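Local coordinates for glycoside Hydrolase (Bacteroides uniformis, PDB 5TA0), which probably cleaves agarose-type galactans in an agarose-degrading pathway, and binds a neoagaro-oligosaccharide at its barrel domain, at residues A[81-86]-A[135-140]. Numbering follows the deposited sequence.
With AAL (3,6-anhydro-alpha-L-galactopyranose), chain C; GAL (beta-D-galactopyranose), chain B; EDO (1,2-ethanediol), chain S.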
ATOM      1  N   VAL A  81      -9.623 -10.500   3.694  1.00  7.09           N
ATOM      2  CA  VAL A  81     -10.444  -9.303   3.480  1.00  7.13           C
ATOM      3  C   VAL A  81     -10.324  -8.449   4.741  1.00  7.11           C
ATOM      4  O   VAL A  81      -9.875  -8.957   5.771  1.00  7.46           O
ATOM      5  CB  VAL A  81     -11.906  -9.644   3.138  1.00  7.52           C
ATOM      6  CG1 VAL A  81     -11.983 -10.427   1.837  1.00  7.44           C
ATOM      7  CG2 VAL A  81     -12.575 -10.415   4.248  1.00  8.02           C
ATOM      8  N   GLY A  82     -10.704  -7.170   4.716  1.00  7.08           N
ATOM      9  CA  GLY A  82     -11.243  -6.427   3.566  1.00  7.05           C
ATOM     10  C   GLY A  82     -11.554  -5.000   3.982  1.00  6.83           C
ATOM     11  O   GLY A  82     -11.040  -4.500   4.985  1.00  7.07           O
ATOM     12  N   ARG A  83     -12.380  -4.344   3.190  1.00  6.63           N
ATOM     13  CA  ARG A  83     -12.738  -2.941   3.409  1.00  6.90           C
ATOM     14  C   ARG A  83     -14.130  -2.735   2.885  1.00  7.26           C
ATOM     15  O   ARG A  83     -14.522  -3.378   1.894  1.00  7.41           O
ATOM     16  CB  ARG A  83     -11.743  -2.013   2.688  1.00  6.83           C
ATOM     17  CG  ARG A  83     -11.977  -0.512   2.839  1.00  7.11           C
ATOM     18  CD  ARG A  83     -10.715   0.228   2.448  1.00  7.30           C
ATOM     19  NE  ARG A  83     -10.750   1.687   2.589  1.00  7.26           N
ATOM     20  CZ  ARG A  83     -11.059   2.558   1.632  1.00  8.44           C
ATOM     21  NH1 ARG A  83     -10.902   3.857   1.854  1.00  9.16           N
ATOM     22  NH2 ARG A  83     -11.478   2.160   0.454  1.00  8.39           N
ATOM     23  N   GLU A  84     -14.917  -1.879   3.546  1.00  7.50           N
ATOM     24  CA  GLU A  84     -16.295  -1.664   3.127  1.00  7.84           C
ATOM     25  C   GLU A  84     -16.793  -0.300   3.576  1.00  7.80           C
ATOM     26  O   GLU A  84     -16.681   0.068   4.736  1.00  8.28           O
ATOM     27  CB  GLU A  84     -17.220  -2.767   3.668  1.00  8.87           C
ATOM     28  CG  GLU A  84     -18.350  -3.192   2.736  1.00  9.63           C
ATOM     29  CD  GLU A  84     -19.512  -2.231   2.659  1.00 10.55           C
ATOM     30  OE1 GLU A  84     -20.026  -2.018   1.536  1.00 13.36           O
ATOM     31  OE2 GLU A  84     -19.958  -1.710   3.688  1.00 10.09           O
ATOM     32  N   THR A  85     -17.382   0.425   2.634  1.00  7.77           N
ATOM     33  CA  THR A  85     -17.922   1.767   2.865  1.00  7.81           C
ATOM     34  C   THR A  85     -19.397   1.906   2.540  1.00  7.89           C
ATOM     35  O   THR A  85     -20.029   2.898   2.892  1.00  7.82           O
ATOM     36  CB  THR A  85     -17.167   2.827   2.059  1.00  8.23           C
ATOM     37  OG1 THR A  85     -17.542   2.722   0.682  1.00  8.63           O
ATOM     38  CG2 THR A  85     -15.663   2.698   2.211  1.00  8.56           C
ATOM     39  N   GLY A  86     -19.979   0.946   1.847  1.00  7.99           N
ATOM     40  CA  GLY A  86     -21.344   1.083   1.367  1.00  8.15           C
ATOM     41  C   GLY A  86     -22.422   0.910   2.415  1.00  8.28           C
ATOM     42  O   GLY A  86     -23.434   1.617   2.366  1.00  9.07           O
ATOM     43  N   ASN A 135     -10.452  -8.983   8.540  1.00  8.55           N
ATOM     44  CA  ASN A 135     -10.073  -7.912   9.449  1.00  8.89           C
ATOM     45  C   ASN A 135     -10.492  -6.631   8.751  1.00  8.02           C
ATOM     46  O   ASN A 135      -9.851  -6.169   7.802  1.00  7.78           O
ATOM     47  CB  ASN A 135      -8.582  -7.948   9.720  1.00 10.00           C
ATOM     48  CG  ASN A 135      -8.140  -6.973  10.804  1.00 11.86           C
ATOM     49  OD1 ASN A 135      -8.963  -6.297  11.402  1.00 14.19           O
ATOM     50  ND2 ASN A 135      -6.853  -6.914  11.067  1.00 13.20           N
ATOM     51  N   LEU A 136     -11.625  -6.095   9.146  1.00  7.51           N
ATOM     52  CA  LEU A 136     -12.254  -5.036   8.363  1.00  7.32           C
ATOM     53  C   LEU A 136     -11.636  -3.676   8.542  1.00  7.05           C
ATOM     54  O   LEU A 136     -11.425  -3.207   9.676  1.00  7.42           O
ATOM     55  CB  LEU A 136     -13.750  -4.947   8.685  1.00  7.98           C
ATOM     56  CG  LEU A 136     -14.590  -3.967   7.871  1.00  8.64           C
ATOM     57  CD1 LEU A 136     -14.664  -4.435   6.439  1.00  9.23           C
ATOM     58  CD2 LEU A 136     -15.974  -3.804   8.494  1.00  9.07           C
ATOM     59  N   ILE A 137     -11.389  -3.022   7.404  1.00  6.65           N
ATOM     60  CA  ILE A 137     -11.170  -1.581   7.348  1.00  6.52           C
ATOM     61  C   ILE A 137     -12.509  -0.923   7.057  1.00  6.31           C
ATOM     62  O   ILE A 137     -13.103  -1.126   6.011  1.00  6.59           O
ATOM     63  CB  ILE A 137     -10.159  -1.181   6.234  1.00  6.52           C
ATOM     64  CG1 ILE A 137      -8.861  -1.991   6.354  1.00  6.64           C
ATOM     65  CG2 ILE A 137      -9.909   0.323   6.255  1.00  6.39           C
ATOM     66  CD1 ILE A 137      -7.947  -1.841   5.159  1.00  6.94           C
ATOM     67  N   LEU A 138     -12.981  -0.127   8.011  1.00  6.03           N
ATOM     68  CA  LEU A 138     -14.188   0.677   7.845  1.00  6.07           C
ATOM     69  C   LEU A 138     -13.787   2.110   7.463  1.00  6.15           C
ATOM     70  O   LEU A 138     -12.802   2.631   7.951  1.00  6.04           O
ATOM     71  CB  LEU A 138     -14.983   0.647   9.158  1.00  6.31           C
ATOM     72  CG  LEU A 138     -16.355   1.332   9.149  1.00  6.46           C
ATOM     73  CD1 LEU A 138     -17.296   0.758   8.088  1.00  6.56           C
ATOM     74  CD2 LEU A 138     -17.026   1.221  10.521  1.00  6.48           C
ATOM     75  N   CYS A 139     -14.556   2.718   6.559  1.00  6.43           N
ATOM     76  CA  CYS A 139     -14.329   4.097   6.148  1.00  6.71           C
ATOM     77  C   CYS A 139     -15.619   4.699   5.668  1.00  6.49           C
ATOM     78  O   CYS A 139     -16.501   3.978   5.154  1.00  7.43           O
ATOM     79  CB  CYS A 139     -13.283   4.123   5.027  1.00  6.90           C
ATOM     80  SG  CYS A 139     -12.705   5.757   4.503  1.00  7.72           S
ATOM     81  N   ASN A 140     -15.748   6.016   5.812  1.00  6.36           N
ATOM     82  CA  ASN A 140     -16.852   6.764   5.196  1.00  6.50           C
ATOM     83  C   ASN A 140     -16.438   7.281   3.825  1.00  6.74           C
ATOM     84  O   ASN A 140     -15.372   7.910   3.681  1.00  7.02           O
ATOM     85  CB  ASN A 140     -17.224   7.970   6.056  1.00  6.70           C
ATOM     86  CG  ASN A 140     -17.822   7.574   7.369  1.00  7.04           C
ATOM     87  OD1 ASN A 140     -18.985   7.171   7.431  1.00  7.17           O
ATOM     88  ND2 ASN A 140     -17.005   7.607   8.421  1.00  7.07           N
TER
HETATM   89  C1  AAL C   4     -14.015   3.731  -3.705  1.00 20.10           C
HETATM   90  C2  AAL C   4     -14.676   4.227  -2.402  1.00 20.27           C
HETATM   91  C3  AAL C   4     -15.607   3.186  -1.803  1.00 18.78           C
HETATM   92  C4  AAL C   4     -16.577   2.706  -2.860  1.00 19.38           C
HETATM   93  C5  AAL C   4     -15.647   1.900  -3.711  1.00 19.71           C
HETATM   94  C6  AAL C   4     -14.855   1.158  -2.683  1.00 19.87           C
HETATM   95  O2  AAL C   4     -15.454   5.405  -2.639  1.00 20.69           O
HETATM   96  O3  AAL C   4     -14.844   2.006  -1.528  1.00 19.35           O
HETATM   97  O4  AAL C   4     -17.542   1.825  -2.247  1.00 19.76           O
HETATM   98  O5  AAL C   4     -14.758   2.753  -4.439  1.00 19.87           O
HETATM   99  C1  GAL B   5     -18.731   1.667  -3.017  1.00 20.38           C
HETATM  100  C2  GAL B   5     -19.689   0.830  -2.164  1.00 20.96           C
HETATM  101  C3  GAL B   5     -21.085   0.729  -2.790  1.00 22.35           C
HETATM  102  C4  GAL B   5     -21.582   2.114  -3.189  1.00 22.29           C
HETATM  103  C5  GAL B   5     -20.541   2.789  -4.079  1.00 22.47           C
HETATM  104  C6  GAL B   5     -20.955   4.184  -4.541  1.00 23.49           C
HETATM  105  O2  GAL B   5     -19.106  -0.465  -2.017  1.00 21.68           O
HETATM  106  O3  GAL B   5     -21.992   0.061  -1.894  1.00 24.32           O
HETATM  107  O4  GAL B   5     -21.753   2.926  -2.015  1.00 21.54           O
HETATM  108  O5  GAL B   5     -19.304   2.921  -3.361  1.00 20.26           O
HETATM  109  O6  GAL B   5     -19.918   4.773  -5.345  1.00 26.56           O
HETATM  110  C1  EDO S 716      -3.573  -6.472   9.527  1.00 25.04           C
HETATM  111  O1  EDO S 716      -3.558  -7.134  10.802  1.00 29.50           O
HETATM  112  C2  EDO S 716      -4.022  -7.462   8.482  1.00 22.41           C
HETATM  113  O2  EDO S 716      -5.139  -8.232   8.896  1.00 18.51           O
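R83 and I137 form the parallel bridge between segments 81-86 and 135-140, on neighbouring strands 80-84 and 134-140 of the catalytic barrel's eight-stranded parallel sheet. R83 CA and I137 CA lie 4.5 Å apart, and the segment axes run nearly parallel, 16° apart. I137 N hydrogen-bonds to G82 O over 2.9 Å, nearly straight at 172°, and E84 N returns a hydrogen bond to I137 O. N135 N hydrogen-bonds to V81 O (2.8 Å), the carbonyl oxygen of the V81-G82 cis peptide.

Helices 86-94 and 107-123 link the two strands, consistent with an alpha/beta barrel of successive strand-helix units, and the C-terminal ends face the bound glycan. With CG anti to the backbone N (chi1 -179°) and an extended chain to NE, R83 crosses I137 obliquely; I137 CG2 lies 3.9 Å from R83 CD and near the edge of the guanidinium. E199 takes NE in a salt bridge, while H52 and N202 hydrogen-bond NH2 and NH1, fixing the group's rotation. On the opposite face, L136 CD1 meets E84 CB at 4.1 Å. Further along, T85 CG2 packs against C139 O at 3.3 Å; T85 OG1 hydrogen-bonds Q141 and lies 3.1 Å from O4 of the anhydrogalactose.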